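Local coordinates for protein 2-C-methyl-D-erythritol 2,4-cyclodiphosphate synthase (Francisella tularensis subsp. tularensis, PDB 3RE3) that probably catalyses formation of the cyclic diphosphate of 2-C-methyl-D-erythritol, with release of CMP, in the non-mevalonate route to isoprenoids, at residues 78-83 with 119-124. Sequence-based numbering, arbitrary orientation.
Sequences DSKFFL and RACLAN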
loop_
_atom_site.group_PDB
_atom_site.type_symbol
_atom_site.label_atom_id
_atom_site.label_comp_id
_atom_site.label_asym_id
_atom_site.label_seq_id
_atom_site.Cartn_x
_atom_site.Cartn_y
_atom_site.Cartn_z
ATOM N N ASP A 78 11.968 -18.518 15.456
ATOM C CA ASP A 78 12.452 -17.209 15.044
ATOM C C ASP A 78 11.977 -16.958 13.620
ATOM O O ASP A 78 12.131 -17.813 12.751
ATOM C CB ASP A 78 13.981 -17.167 15.108
ATOM C CG ASP A 78 14.535 -15.759 14.989
ATOM O OD1 ASP A 78 13.818 -14.871 14.479
ATOM O OD2 ASP A 78 15.689 -15.538 15.410
ATOM N N SER A 79 11.376 -15.797 13.388
ATOM C CA SER A 79 10.788 -15.508 12.087
ATOM C C SER A 79 11.838 -15.568 10.973
ATOM O O SER A 79 11.516 -15.816 9.809
ATOM C CB SER A 79 10.078 -14.155 12.109
ATOM O OG SER A 79 8.724 -14.285 11.701
ATOM N N LYS A 80 13.096 -15.351 11.343
ATOM C CA LYS A 80 14.198 -15.465 10.408
ATOM C C LYS A 80 14.191 -16.801 9.673
ATOM O O LYS A 80 14.599 -16.876 8.517
ATOM C CB LYS A 80 15.528 -15.294 11.130
ATOM C CG LYS A 80 15.778 -13.904 11.677
ATOM C CD LYS A 80 17.188 -13.825 12.244
ATOM C CE LYS A 80 17.341 -12.690 13.247
ATOM N NZ LYS A 80 18.681 -12.685 13.911
ATOM N N PHE A 81 13.749 -17.845 10.366
ATOM C CA PHE A 81 13.642 -19.177 9.792
ATOM C C PHE A 81 12.744 -19.161 8.566
ATOM O O PHE A 81 13.134 -19.614 7.489
ATOM C CB PHE A 81 13.080 -20.157 10.826
ATOM C CG PHE A 81 12.566 -21.440 10.232
ATOM C CD1 PHE A 81 13.395 -22.542 10.114
ATOM C CD2 PHE A 81 11.252 -21.546 9.799
ATOM C CE1 PHE A 81 12.929 -23.721 9.568
ATOM C CE2 PHE A 81 10.779 -22.724 9.252
ATOM C CZ PHE A 81 11.619 -23.812 9.136
ATOM N N PHE A 82 11.535 -18.639 8.747
ATOM C CA PHE A 82 10.552 -18.579 7.674
ATOM C C PHE A 82 11.117 -17.841 6.477
ATOM O O PHE A 82 10.987 -18.276 5.336
ATOM C CB PHE A 82 9.282 -17.896 8.160
ATOM C CG PHE A 82 8.614 -18.628 9.269
ATOM C CD1 PHE A 82 7.677 -19.605 8.998
ATOM C CD2 PHE A 82 8.946 -18.368 10.591
ATOM C CE1 PHE A 82 7.059 -20.297 10.028
ATOM C CE2 PHE A 82 8.332 -19.056 11.626
ATOM C CZ PHE A 82 7.390 -20.022 11.342
ATOM N N LEU A 83 11.762 -16.722 6.759
ATOM C CA LEU A 83 12.408 -15.942 5.728
ATOM C C LEU A 83 13.421 -16.803 4.969
ATOM O O LEU A 83 13.585 -16.675 3.752
ATOM C CB LEU A 83 13.086 -14.732 6.347
ATOM C CG LEU A 83 13.481 -13.721 5.302
ATOM C CD1 LEU A 83 12.274 -13.419 4.436
ATOM C CD2 LEU A 83 14.003 -12.472 5.974
ATOM N N ARG A 119 18.206 -4.105 8.195
ATOM C CA ARG A 119 18.577 -4.214 6.804
ATOM C C ARG A 119 19.699 -5.233 6.641
ATOM O O ARG A 119 19.668 -6.050 5.726
ATOM C CB ARG A 119 19.020 -2.867 6.252
ATOM C CG ARG A 119 17.945 -1.838 6.172
ATOM C CD ARG A 119 18.506 -0.558 5.585
ATOM N NE ARG A 119 18.544 -0.585 4.128
ATOM C CZ ARG A 119 19.342 0.175 3.388
ATOM N NH1 ARG A 119 19.293 0.100 2.068
ATOM N NH2 ARG A 119 20.193 1.013 3.968
ATOM N N ALA A 120 20.679 -5.182 7.539
ATOM C CA ALA A 120 21.840 -6.055 7.464
ATOM C C ALA A 120 21.406 -7.490 7.715
ATOM O O ALA A 120 21.794 -8.422 7.002
ATOM C CB ALA A 120 22.880 -5.633 8.481
ATOM N N CYS A 121 20.589 -7.644 8.738
ATOM C CA CYS A 121 20.046 -8.933 9.117
ATOM C C CYS A 121 19.328 -9.603 7.952
ATOM O O CYS A 121 19.581 -10.760 7.651
ATOM C CB CYS A 121 19.077 -8.759 10.296
ATOM S SG CYS A 121 18.108 -10.208 10.699
ATOM N N LEU A 122 18.424 -8.880 7.306
ATOM C CA LEU A 122 17.612 -9.483 6.266
ATOM C C LEU A 122 18.374 -9.620 4.945
ATOM O O LEU A 122 18.228 -10.615 4.243
ATOM C CB LEU A 122 16.317 -8.699 6.061
ATOM C CG LEU A 122 15.512 -8.232 7.280
ATOM C CD1 LEU A 122 14.438 -7.265 6.815
ATOM C CD2 LEU A 122 14.899 -9.374 8.074
ATOM N N ALA A 123 19.171 -8.619 4.602
ATOM C CA ALA A 123 19.993 -8.714 3.405
ATOM C C ALA A 123 20.857 -9.968 3.481
ATOM O O ALA A 123 21.118 -10.620 2.470
ATOM C CB ALA A 123 20.877 -7.482 3.248
ATOM N N ASN A 124 21.317 -10.280 4.687
ATOM C CA ASN A 124 22.171 -11.429 4.890
ATOM C C ASN A 124 21.419 -12.713 4.614
ATOM O O ASN A 124 21.857 -13.539 3.827
ATOM C CB ASN A 124 22.742 -11.439 6.307
ATOM C CG ASN A 124 23.784 -12.521 6.504
ATOM O OD1 ASN A 124 24.916 -12.389 6.061
ATOM N ND2 ASN A 124 23.402 -13.597 7.167
#
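Where K80 and L83 meet C121 and L122, no flat group takes part: F82 CB is 10.2 Å from L122 CD2, and the F82 ring, with S79 O in plane at its edge, lies farther off. One face of that ring receives F81 CD2 over its centre, doubtfully, since F81 has two conformers.

One methyl-methyl and one methylene-sulfur approach make the contact. L83 CD2 lies 3.8 Å from L122 CD2, and the two leucine side chains cross at about a right angle. L83 reaches across with CG anti to its backbone N (chi1 -166°). Nearer the surface, the extended chain of K80 passes C121, with CE 3.6 Å from SG.

D78, at the N-cap position, caps helix 79-92: K80 N donates to D78 OD1 over 3.3 Å, from above the carboxylate plane. From helix 45-57, L50 and C51 touch L83 while L46 and I47 touch L122.

With 145 Å² buried and no polar bond between the segments, this is structural packing in the YgbB-family alpha/beta subunit: helix 79-92 against helix 115-126, which rests on strand 133-138 through L122 and I133. The leucine pair is apolar; K80 methylenes meet sulfur by van der Waals contact.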